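Local atomic coordinates of cytochrome C-type biogenesis protein ccmF (PDB entry 6ZMQ), a protein that binds heme in the membrane and, as a cytochrome c heme lyase, probably helps to attach heme to apocytochrome c during its maturation. Residues A[86-91]-A[109-114]; A[102-107]-A[185-190]; A[153-158]-A[326-331]. All coordinates share one frame; numbering follows the deposited sequence.

Contact 1: A[86-91]-A[109-114]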
loop_
_atom_site.group_PDB
_atom_site.type_symbol
_atom_site.label_atom_id
_atom_site.label_comp_id
_atom_site.label_asym_id
_atom_site.label_seq_id
_atom_site.Cartn_x
_atom_site.Cartn_y
_atom_site.Cartn_z
ATOM N N LEU A 86 26.370 8.732 -16.539
ATOM C CA LEU A 86 25.499 7.574 -16.422
ATOM C C LEU A 86 24.145 7.887 -17.050
ATOM O O LEU A 86 23.698 9.038 -17.062
ATOM C CB LEU A 86 25.319 7.179 -14.962
ATOM C CG LEU A 86 26.558 7.085 -14.081
ATOM C CD1 LEU A 86 26.172 7.402 -12.656
ATOM C CD2 LEU A 86 27.108 5.698 -14.156
ATOM N N ALA A 87 23.503 6.847 -17.587
ATOM C CA ALA A 87 22.257 7.032 -18.331
ATOM C C ALA A 87 21.103 7.404 -17.406
ATOM O O ALA A 87 20.250 8.229 -17.764
ATOM C CB ALA A 87 21.925 5.767 -19.123
ATOM N N TYR A 88 21.064 6.797 -16.212
ATOM C CA TYR A 88 19.966 7.004 -15.268
ATOM C C TYR A 88 19.940 8.434 -14.735
ATOM O O TYR A 88 18.868 9.037 -14.608
ATOM C CB TYR A 88 20.097 5.995 -14.129
ATOM C CG TYR A 88 18.966 5.988 -13.124
ATOM C CD1 TYR A 88 17.653 5.769 -13.527
ATOM C CD2 TYR A 88 19.219 6.169 -11.765
ATOM C CE1 TYR A 88 16.624 5.740 -12.606
ATOM C CE2 TYR A 88 18.187 6.154 -10.838
ATOM C CZ TYR A 88 16.893 5.939 -11.268
ATOM O OH TYR A 88 15.864 5.915 -10.360
ATOM N N VAL A 89 21.111 9.011 -14.460
ATOM C CA VAL A 89 21.151 10.373 -13.930
ATOM C C VAL A 89 20.973 11.401 -15.052
ATOM O O VAL A 89 20.301 12.418 -14.860
ATOM C CB VAL A 89 22.438 10.589 -13.100
ATOM C CG1 VAL A 89 23.672 10.248 -13.885
ATOM C CG2 VAL A 89 22.527 12.011 -12.514
ATOM N N ALA A 90 21.520 11.139 -16.247
ATOM C CA ALA A 90 21.344 12.051 -17.380
ATOM C C ALA A 90 19.893 12.080 -17.850
ATOM O O ALA A 90 19.413 13.097 -18.363
ATOM C CB ALA A 90 22.273 11.661 -18.531
ATOM N N ARG A 91 19.183 10.958 -17.696
ATOM C CA ARG A 91 17.756 10.951 -17.998
ATOM C C ARG A 91 16.906 11.383 -16.803
ATOM O O ARG A 91 15.722 11.696 -16.977
ATOM C CB ARG A 91 17.339 9.573 -18.514
ATOM C CG ARG A 91 17.322 9.533 -20.038
ATOM C CD ARG A 91 16.614 8.296 -20.615
ATOM N NE ARG A 91 17.119 6.984 -20.189
ATOM C CZ ARG A 91 18.316 6.464 -20.469
ATOM N NH1 ARG A 91 19.194 7.096 -21.241
ATOM N NH2 ARG A 91 18.620 5.259 -20.009
ATOM N N ALA A 109 13.075 6.380 -11.579
ATOM C CA ALA A 109 12.695 5.416 -12.599
ATOM C C ALA A 109 13.072 4.007 -12.137
ATOM O O ALA A 109 13.257 3.756 -10.947
ATOM C CB ALA A 109 13.310 5.772 -13.949
ATOM N N LEU A 110 13.174 3.078 -13.097
ATOM C CA LEU A 110 13.079 1.645 -12.807
ATOM C C LEU A 110 14.319 1.111 -12.082
ATOM O O LEU A 110 14.200 0.444 -11.046
ATOM C CB LEU A 110 12.803 0.885 -14.115
ATOM C CG LEU A 110 12.511 -0.623 -14.234
ATOM C CD1 LEU A 110 11.710 -0.850 -15.507
ATOM C CD2 LEU A 110 13.740 -1.529 -14.258
ATOM N N GLU A 111 15.508 1.331 -12.664
ATOM C CA GLU A 111 16.748 0.702 -12.192
ATOM C C GLU A 111 17.156 1.163 -10.786
ATOM O O GLU A 111 17.569 0.352 -9.942
ATOM C CB GLU A 111 17.871 0.964 -13.197
ATOM C CG GLU A 111 17.555 0.592 -14.652
ATOM C CD GLU A 111 17.026 1.749 -15.487
ATOM O OE1 GLU A 111 16.055 1.538 -16.242
ATOM O OE2 GLU A 111 17.581 2.865 -15.391
ATOM N N GLY A 112 17.054 2.469 -10.520
ATOM C CA GLY A 112 17.283 2.958 -9.169
ATOM C C GLY A 112 16.255 2.462 -8.169
ATOM O O GLY A 112 16.584 2.216 -7.002
ATOM N N SER A 113 15.009 2.269 -8.614
ATOM C CA SER A 113 13.985 1.786 -7.696
ATOM C C SER A 113 14.176 0.313 -7.370
ATOM O O SER A 113 13.890 -0.108 -6.245
ATOM C CB SER A 113 12.586 2.042 -8.250
ATOM O OG SER A 113 12.408 1.462 -9.524
ATOM N N ILE A 114 14.684 -0.487 -8.316
ATOM C CA ILE A 114 14.981 -1.864 -7.927
ATOM C C ILE A 114 16.271 -1.931 -7.115
ATOM O O ILE A 114 16.449 -2.873 -6.333
ATOM C CB ILE A 114 14.992 -2.848 -9.118
ATOM C CG1 ILE A 114 15.836 -2.362 -10.284
ATOM C CG2 ILE A 114 13.583 -3.106 -9.609
ATOM C CD1 ILE A 114 16.455 -3.474 -11.104
#
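Y88 carries this contact almost alone, reaching from helix 87-92 to the start of helix 110-129. Its CB already points toward the other segment. CG lies anti to the backbone N (chi1 -175°), which sends the ring straight across. CD1 then passes the carboxylate of E111, with OE2 at 3.5 Å. The two side chains run past each other in opposite directions, and the carboxylate is turned steeply against the ring. CE1 meets CB of A109 at the ring edge, 3.6 Å away. Near the far end, CZ lies 3.6 Å from the backbone N of G112, which sits over one face. G112 has no side chain, and the ring rests close to its backbone. The tip, OH, accepts a weak, bent hydrogen bond from N of A109 (3.1 Å, N-H...O angle 132°). The same hydroxyl probably also bonds to the carbonyl of T105, just upstream. Outside the two segments, Y88 also packs on L75 of helix 61-81. A109 is the N-cap residue of its helix, so the tyrosine tip sits at a helix start. The segments' axes cross at -119°. The arrangement is that of a short connecting helix laid across the start of helix 110-129, within a span predicted to cross the membrane in this helical membrane protein.

Contact 2: A[102-107]-A[185-190]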
loop_
_atom_site.group_PDB
_atom_site.type_symbol
_atom_site.label_atom_id
_atom_site.label_comp_id
_atom_site.label_asym_id
_atom_site.label_seq_id
_atom_site.Cartn_x
_atom_site.Cartn_y
_atom_site.Cartn_z
ATOM N N THR A 102 16.711 15.512 -5.369
ATOM C CA THR A 102 17.938 14.782 -5.681
ATOM C C THR A 102 18.153 13.585 -4.764
ATOM O O THR A 102 18.883 12.662 -5.140
ATOM C CB THR A 102 19.168 15.690 -5.600
ATOM O OG1 THR A 102 19.123 16.464 -4.396
ATOM C CG2 THR A 102 19.250 16.608 -6.799
ATOM N N LEU A 103 17.549 13.577 -3.573
ATOM C CA LEU A 103 17.662 12.416 -2.703
ATOM C C LEU A 103 16.555 11.395 -2.938
ATOM O O LEU A 103 16.671 10.263 -2.456
ATOM C CB LEU A 103 17.686 12.824 -1.219
ATOM C CG LEU A 103 18.803 13.773 -0.746
ATOM C CD1 LEU A 103 18.279 14.852 0.207
ATOM C CD2 LEU A 103 19.998 13.021 -0.147
ATOM N N VAL A 104 15.492 11.760 -3.655
ATOM C CA VAL A 104 14.425 10.828 -4.001
ATOM C C VAL A 104 14.409 10.507 -5.492
ATOM O O VAL A 104 13.550 9.745 -5.952
ATOM C CB VAL A 104 13.057 11.342 -3.527
ATOM C CG1 VAL A 104 13.113 11.729 -2.050
ATOM C CG2 VAL A 104 12.571 12.502 -4.386
ATOM N N THR A 105 15.357 11.044 -6.252
ATOM C CA THR A 105 15.730 10.530 -7.574
ATOM C C THR A 105 16.376 9.125 -7.570
ATOM O O THR A 105 16.111 8.380 -8.526
ATOM C CB THR A 105 16.640 11.555 -8.269
ATOM O OG1 THR A 105 15.994 12.828 -8.241
ATOM C CG2 THR A 105 16.825 11.252 -9.747
ATOM N N PRO A 106 17.156 8.659 -6.567
ATOM C CA PRO A 106 17.626 7.253 -6.615
ATOM C C PRO A 106 16.561 6.155 -6.532
ATOM O O PRO A 106 16.946 4.989 -6.461
ATOM C CB PRO A 106 18.563 7.153 -5.401
ATOM C CG PRO A 106 19.099 8.443 -5.287
ATOM C CD PRO A 106 17.953 9.352 -5.522
ATOM N N TRP A 107 15.255 6.462 -6.526
ATOM C CA TRP A 107 14.251 5.476 -6.905
ATOM C C TRP A 107 13.221 6.057 -7.874
ATOM O O TRP A 107 12.074 5.599 -7.886
ATOM C CB TRP A 107 13.585 4.867 -5.652
ATOM C CG TRP A 107 12.843 5.804 -4.748
ATOM C CD1 TRP A 107 11.534 6.179 -4.846
ATOM C CD2 TRP A 107 13.363 6.474 -3.589
ATOM N NE1 TRP A 107 11.209 7.042 -3.827
ATOM C CE2 TRP A 107 12.316 7.242 -3.045
ATOM C CE3 TRP A 107 14.614 6.506 -2.964
ATOM C CZ2 TRP A 107 12.485 8.029 -1.907
ATOM C CZ3 TRP A 107 14.780 7.291 -1.831
ATOM C CH2 TRP A 107 13.720 8.038 -1.320
ATOM N N MET A 185 4.770 13.023 -2.399
ATOM C CA MET A 185 4.240 11.670 -2.219
ATOM C C MET A 185 4.672 10.742 -3.354
ATOM O O MET A 185 4.818 9.537 -3.142
ATOM C CB MET A 185 2.717 11.697 -2.047
ATOM C CG MET A 185 2.098 10.377 -1.529
ATOM S SD MET A 185 0.752 10.640 -0.363
ATOM C CE MET A 185 1.682 11.306 1.017
ATOM N N MET A 186 5.002 11.296 -4.535
ATOM C CA MET A 186 5.646 10.500 -5.590
ATOM C C MET A 186 7.047 10.027 -5.195
ATOM O O MET A 186 7.592 9.111 -5.826
ATOM C CB MET A 186 5.667 11.292 -6.908
ATOM C CG MET A 186 5.661 10.396 -8.171
ATOM S SD MET A 186 6.014 11.139 -9.777
ATOM C CE MET A 186 4.421 11.896 -10.123
ATOM N N ALA A 187 7.628 10.621 -4.158
ATOM C CA ALA A 187 8.734 10.041 -3.414
ATOM C C ALA A 187 8.291 8.971 -2.420
ATOM O O ALA A 187 8.878 7.882 -2.396
ATOM C CB ALA A 187 9.462 11.148 -2.657
ATOM N N VAL A 188 7.264 9.235 -1.604
ATOM C CA VAL A 188 7.044 8.403 -0.422
ATOM C C VAL A 188 5.973 7.323 -0.605
ATOM O O VAL A 188 5.974 6.341 0.150
ATOM C CB VAL A 188 6.753 9.265 0.831
ATOM C CG1 VAL A 188 7.779 10.406 0.939
ATOM C CG2 VAL A 188 5.338 9.804 0.836
ATOM N N HIS A 189 5.076 7.463 -1.580
ATOM C CA HIS A 189 4.214 6.343 -1.960
ATOM C C HIS A 189 4.951 5.133 -2.562
ATOM O O HIS A 189 4.455 4.010 -2.359
ATOM C CB HIS A 189 3.101 6.869 -2.884
ATOM C CG HIS A 189 2.113 5.845 -3.337
ATOM N ND1 HIS A 189 2.331 5.009 -4.411
ATOM C CD2 HIS A 189 0.875 5.556 -2.881
ATOM C CE1 HIS A 189 1.271 4.243 -4.589
ATOM N NE2 HIS A 189 0.373 4.556 -3.673
ATOM N N PRO A 190 6.057 5.259 -3.340
ATOM C CA PRO A 190 6.821 4.035 -3.678
ATOM C C PRO A 190 7.405 3.274 -2.489
ATOM O O PRO A 190 7.132 2.067 -2.372
ATOM C CB PRO A 190 7.930 4.573 -4.588
ATOM C CG PRO A 190 7.283 5.670 -5.316
ATOM C CD PRO A 190 6.403 6.337 -4.305
#
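W107 has CG between its backbone N and carbonyl carbon (chi1 61°), and this turns the indole N-H toward A187 of helix 185-213. V104, three residues earlier, has CG1 anti to its carbonyl carbon, beside the backbone N. Its CB, CG1 and CG2 all come up to the methyl group of A187. The V104 CB to A187 CB distance is 3.7 Å, at the point where the two backbones are also nearest. The polar part of the contact is one hydrogen bond. NE1 of W107 donates to the backbone O of A187 at 2.9 Å, with an N-H...O angle of 147°. The donor lies in the carbonyl plane, on a lone pair, with a C=O...N angle of 129°. The carbonyl oxygen stands at the ring edge, slightly tilted from the ring plane. P190 completes the contact, its CB 4.0 Å from CD1 of W107. The pyrrolidine and the indole meet at about a right angle. On W107's own segment, the carbonyl O of V104 lies 3.9 Å above the plane of the ring, over its centre. Beyond the contact the indole packs on S113 and L116 of helix 110-129, while M185 and M186 touch helix 224-247. The CB of V188 points away from segment 102-107, and V188 touches a bound phosphatidylethanolamine. A leucine in place of W107 would probably leave the A187 carbonyl without this donor and open a gap beside P190 and helix 110-129. The chemistry is a small apolar patch with a single directional bond in it. Because the acceptor is backbone, the bond ties W107 to the path of the helix just before P190, where the helix is kinked.

Contact 3: A[153-158]-A[326-331]. With PTY (phosphatidylethanolamine), chain E.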
loop_
_atom_site.group_PDB
_atom_site.type_symbol
_atom_site.label_atom_id
_atom_site.label_comp_id
_atom_site.label_asym_id
_atom_site.label_seq_id
_atom_site.Cartn_x
_atom_site.Cartn_y
_atom_site.Cartn_z
ATOM N N PHE A 153 19.347 -8.583 -7.626
ATOM C CA PHE A 153 20.636 -8.099 -8.095
ATOM C C PHE A 153 21.040 -8.739 -9.423
ATOM O O PHE A 153 21.777 -8.121 -10.195
ATOM C CB PHE A 153 21.678 -8.281 -6.995
ATOM C CG PHE A 153 21.559 -7.238 -5.911
ATOM C CD1 PHE A 153 22.120 -5.984 -6.085
ATOM C CD2 PHE A 153 20.822 -7.480 -4.758
ATOM C CE1 PHE A 153 21.992 -5.004 -5.112
ATOM C CE2 PHE A 153 20.690 -6.505 -3.776
ATOM C CZ PHE A 153 21.276 -5.268 -3.963
ATOM N N GLY A 154 20.538 -9.940 -9.732
ATOM C CA GLY A 154 20.638 -10.451 -11.091
ATOM C C GLY A 154 19.865 -9.614 -12.094
ATOM O O GLY A 154 20.408 -9.211 -13.126
ATOM N N VAL A 155 18.611 -9.264 -11.764
ATOM C CA VAL A 155 17.778 -8.454 -12.657
ATOM C C VAL A 155 18.251 -7.000 -12.660
ATOM O O VAL A 155 17.770 -6.176 -13.443
ATOM C CB VAL A 155 16.287 -8.571 -12.265
ATOM C CG1 VAL A 155 15.886 -7.600 -11.143
ATOM C CG2 VAL A 155 15.368 -8.425 -13.471
ATOM N N MET A 156 19.084 -6.631 -11.685
ATOM C CA MET A 156 19.772 -5.351 -11.710
ATOM C C MET A 156 21.100 -5.424 -12.464
ATOM O O MET A 156 21.631 -4.391 -12.875
ATOM C CB MET A 156 20.002 -4.890 -10.275
ATOM C CG MET A 156 20.138 -3.391 -10.052
ATOM S SD MET A 156 20.465 -3.106 -8.300
ATOM C CE MET A 156 19.257 -4.192 -7.523
ATOM N N ALA A 157 21.701 -6.613 -12.595
ATOM C CA ALA A 157 23.022 -6.674 -13.208
ATOM C C ALA A 157 23.027 -7.074 -14.678
ATOM O O ALA A 157 23.681 -6.388 -15.471
ATOM C CB ALA A 157 23.933 -7.644 -12.451
ATOM N N THR A 158 22.318 -8.132 -15.085
ATOM C CA THR A 158 22.416 -8.520 -16.495
ATOM C C THR A 158 21.477 -7.666 -17.346
ATOM O O THR A 158 21.816 -7.283 -18.470
ATOM C CB THR A 158 22.177 -10.032 -16.706
ATOM O OG1 THR A 158 22.173 -10.322 -18.110
ATOM C CG2 THR A 158 20.864 -10.552 -16.085
ATOM N N GLY A 326 9.799 -7.083 -17.222
ATOM C CA GLY A 326 8.523 -7.748 -17.043
ATOM C C GLY A 326 8.469 -9.263 -17.214
ATOM O O GLY A 326 7.795 -9.940 -16.430
ATOM N N PRO A 327 9.114 -9.823 -18.262
ATOM C CA PRO A 327 9.321 -11.288 -18.293
ATOM C C PRO A 327 10.034 -11.867 -17.073
ATOM O O PRO A 327 9.621 -12.929 -16.581
ATOM C CB PRO A 327 10.147 -11.485 -19.573
ATOM C CG PRO A 327 9.669 -10.417 -20.475
ATOM C CD PRO A 327 9.290 -9.242 -19.614
ATOM N N ALA A 328 11.062 -11.185 -16.556
ATOM C CA ALA A 328 11.781 -11.678 -15.381
ATOM C C ALA A 328 10.909 -11.621 -14.134
ATOM O O ALA A 328 10.903 -12.558 -13.322
ATOM C CB ALA A 328 13.072 -10.884 -15.175
ATOM N N PHE A 329 10.144 -10.535 -13.980
ATOM C CA PHE A 329 9.250 -10.420 -12.830
ATOM C C PHE A 329 8.081 -11.396 -12.919
ATOM O O PHE A 329 7.627 -11.902 -11.885
ATOM C CB PHE A 329 8.749 -8.985 -12.700
ATOM C CG PHE A 329 9.627 -8.133 -11.838
ATOM C CD1 PHE A 329 10.710 -7.458 -12.388
ATOM C CD2 PHE A 329 9.425 -8.073 -10.466
ATOM C CE1 PHE A 329 11.543 -6.687 -11.592
ATOM C CE2 PHE A 329 10.258 -7.318 -9.665
ATOM C CZ PHE A 329 11.317 -6.619 -10.229
ATOM N N LEU A 330 7.623 -11.713 -14.138
ATOM C CA LEU A 330 6.582 -12.722 -14.317
ATOM C C LEU A 330 7.094 -14.114 -13.957
ATOM O O LEU A 330 6.391 -14.880 -13.283
ATOM C CB LEU A 330 6.061 -12.675 -15.759
ATOM C CG LEU A 330 4.964 -13.620 -16.259
ATOM C CD1 LEU A 330 3.975 -12.850 -17.111
ATOM C CD2 LEU A 330 5.568 -14.750 -17.082
ATOM N N GLY A 331 8.325 -14.440 -14.378
ATOM C CA GLY A 331 8.942 -15.698 -13.974
ATOM C C GLY A 331 9.189 -15.801 -12.478
ATOM O O GLY A 331 9.027 -16.871 -11.884
HETATM C C1 PTY E . 15.521 -12.404 -22.182
HETATM C C2 PTY E . 13.250 -10.764 -28.769
HETATM C C3 PTY E . 12.480 -10.745 -27.448
HETATM O O4 PTY E . 16.160 -11.325 -21.563
HETATM C C5 PTY E . 13.178 -11.536 -22.585
HETATM C C6 PTY E . 14.046 -12.528 -21.786
HETATM O O7 PTY E . 13.863 -12.385 -20.387
HETATM C C8 PTY E . 13.763 -13.589 -19.645
HETATM O O10 PTY E . 13.924 -14.627 -20.194
HETATM C C11 PTY E . 13.442 -13.595 -18.137
HETATM C C12 PTY E . 13.568 -14.996 -17.500
HETATM C C13 PTY E . 12.728 -15.159 -16.215
HETATM C C14 PTY E . 13.465 -15.881 -15.075
HETATM C C15 PTY E . 13.015 -15.384 -13.691
HETATM C C16 PTY E . 13.109 -16.462 -12.595
HETATM C C17 PTY E . 14.039 -16.004 -11.459
HETATM C C18 PTY E . 13.676 -16.607 -10.094
HETATM C C19 PTY E . 14.766 -16.289 -9.061
HETATM C C20 PTY E . 14.605 -17.162 -7.809
HETATM C C21 PTY E . 15.934 -17.291 -7.055
HETATM C C22 PTY E . 16.131 -18.720 -6.530
HETATM C C23 PTY E . 15.389 -18.923 -5.204
HETATM C C24 PTY E . 15.709 -20.302 -4.614
HETATM C C25 PTY E . 15.163 -20.453 -3.191
HETATM C C26 PTY E . 14.145 -21.595 -3.138
HETATM C C27 PTY E . 14.257 -22.358 -1.818
HETATM C C28 PTY E . 12.953 -23.118 -1.591
HETATM C C29 PTY E . 13.170 -24.311 -0.667
HETATM C C30 PTY E . 17.540 -11.527 -21.434
HETATM C C31 PTY E . 18.073 -12.377 -20.279
HETATM O O30 PTY E . 18.292 -11.058 -22.223
HETATM C C32 PTY E . 17.481 -11.871 -18.963
HETATM C C33 PTY E . 17.769 -12.835 -17.810
HETATM C C34 PTY E . 17.376 -12.179 -16.484
HETATM C C35 PTY E . 17.587 -13.159 -15.328
HETATM C C36 PTY E . 17.869 -12.411 -14.023
HETATM C C37 PTY E . 18.729 -13.285 -13.110
HETATM C C38 PTY E . 17.977 -13.571 -11.809
HETATM C C39 PTY E . 18.719 -14.606 -10.961
HETATM C C40 PTY E . 17.989 -15.947 -11.040
HETATM C C41 PTY E . 18.489 -16.913 -9.964
HETATM C C42 PTY E . 19.629 -17.766 -10.520
HETATM C C43 PTY E . 19.742 -19.053 -9.708
HETATM C C44 PTY E . 20.948 -18.937 -8.782
HETATM P P1 PTY E . 13.517 -11.690 -25.236
HETATM O O11 PTY E . 13.363 -10.515 -26.385
HETATM O O12 PTY E . 12.269 -12.540 -25.225
HETATM O O13 PTY E . 14.682 -12.565 -25.627
HETATM O O14 PTY E . 13.817 -11.044 -23.740
HETATM N N1 PTY E . 13.037 -12.038 -29.431
#
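V155 and A328 make the close part of this contact, methyl against methyl. CG2 of V155 lies 3.8 Å from CB of A328, and the backbones approach most closely at the same pair. The other branch of V155 is less intimate. CG1 sits between the backbone N and the carbonyl carbon (chi1 84°) and only skims the ring of F329, 4.5 Å from CE1. F329 also meets other aromatic residues. Its ring stacks on F307, meets F151 edge to face and also touches W117. The CB of A328 leans on F151 too. V155 therefore borders an aromatic group that joins several helices.

The loose side is lined by lipid. A phosphatidylethanolamine lies against both segments, with one acyl chain along each. The first chain passes helix 325-345, where C13 is 3.8 Å from O of P327 and C15 is 3.5 Å from O of A328. Farther on it reaches G331. The second chain follows the end of helix 135-157. Its C36 rests 3.9 Å from the backbone N of V155, and C34 is at the same distance from CG2 of T158. G154 has no side chain, and this acyl chain lies close to its backbone. The CB of A328 takes part on both sides, since C11 of the lipid is 4.0 Å from it.

No hydrogen bond or charge pair joins the two segments. Their direct contact is small and wholly apolar, between two predicted transmembrane helices. The pairing probably rests on close apolar fit, and the acyl chains extend the apolar surface that the two helices share. The bound lipid lies beside V155 and A328, so this apolar surface probably continues into the acyl chains.

Overall arrangement
The segments come in the order 86-91, 102-107, 109-114, 153-158, 185-190 and 326-331. Contacts 1 and 2 therefore interlock along the chain, as do contacts 2 and 3, while contact 1 closes before contact 3 opens. The centres of contacts 1 and 2 lie about 12 Å apart, and those of contacts 1 and 3 about 16 Å. The centres of contacts 2 and 3 are about 22 Å apart, and their nearest atoms about 9 Å. Helix 110-129 takes part in both links: CB of S113 packs on the W107 carbonyl, and I114 meets V155, M156 and F329. Y88 also reaches segment 102-107. Together they join helices of the membrane bundle, away from the heme-binding residues.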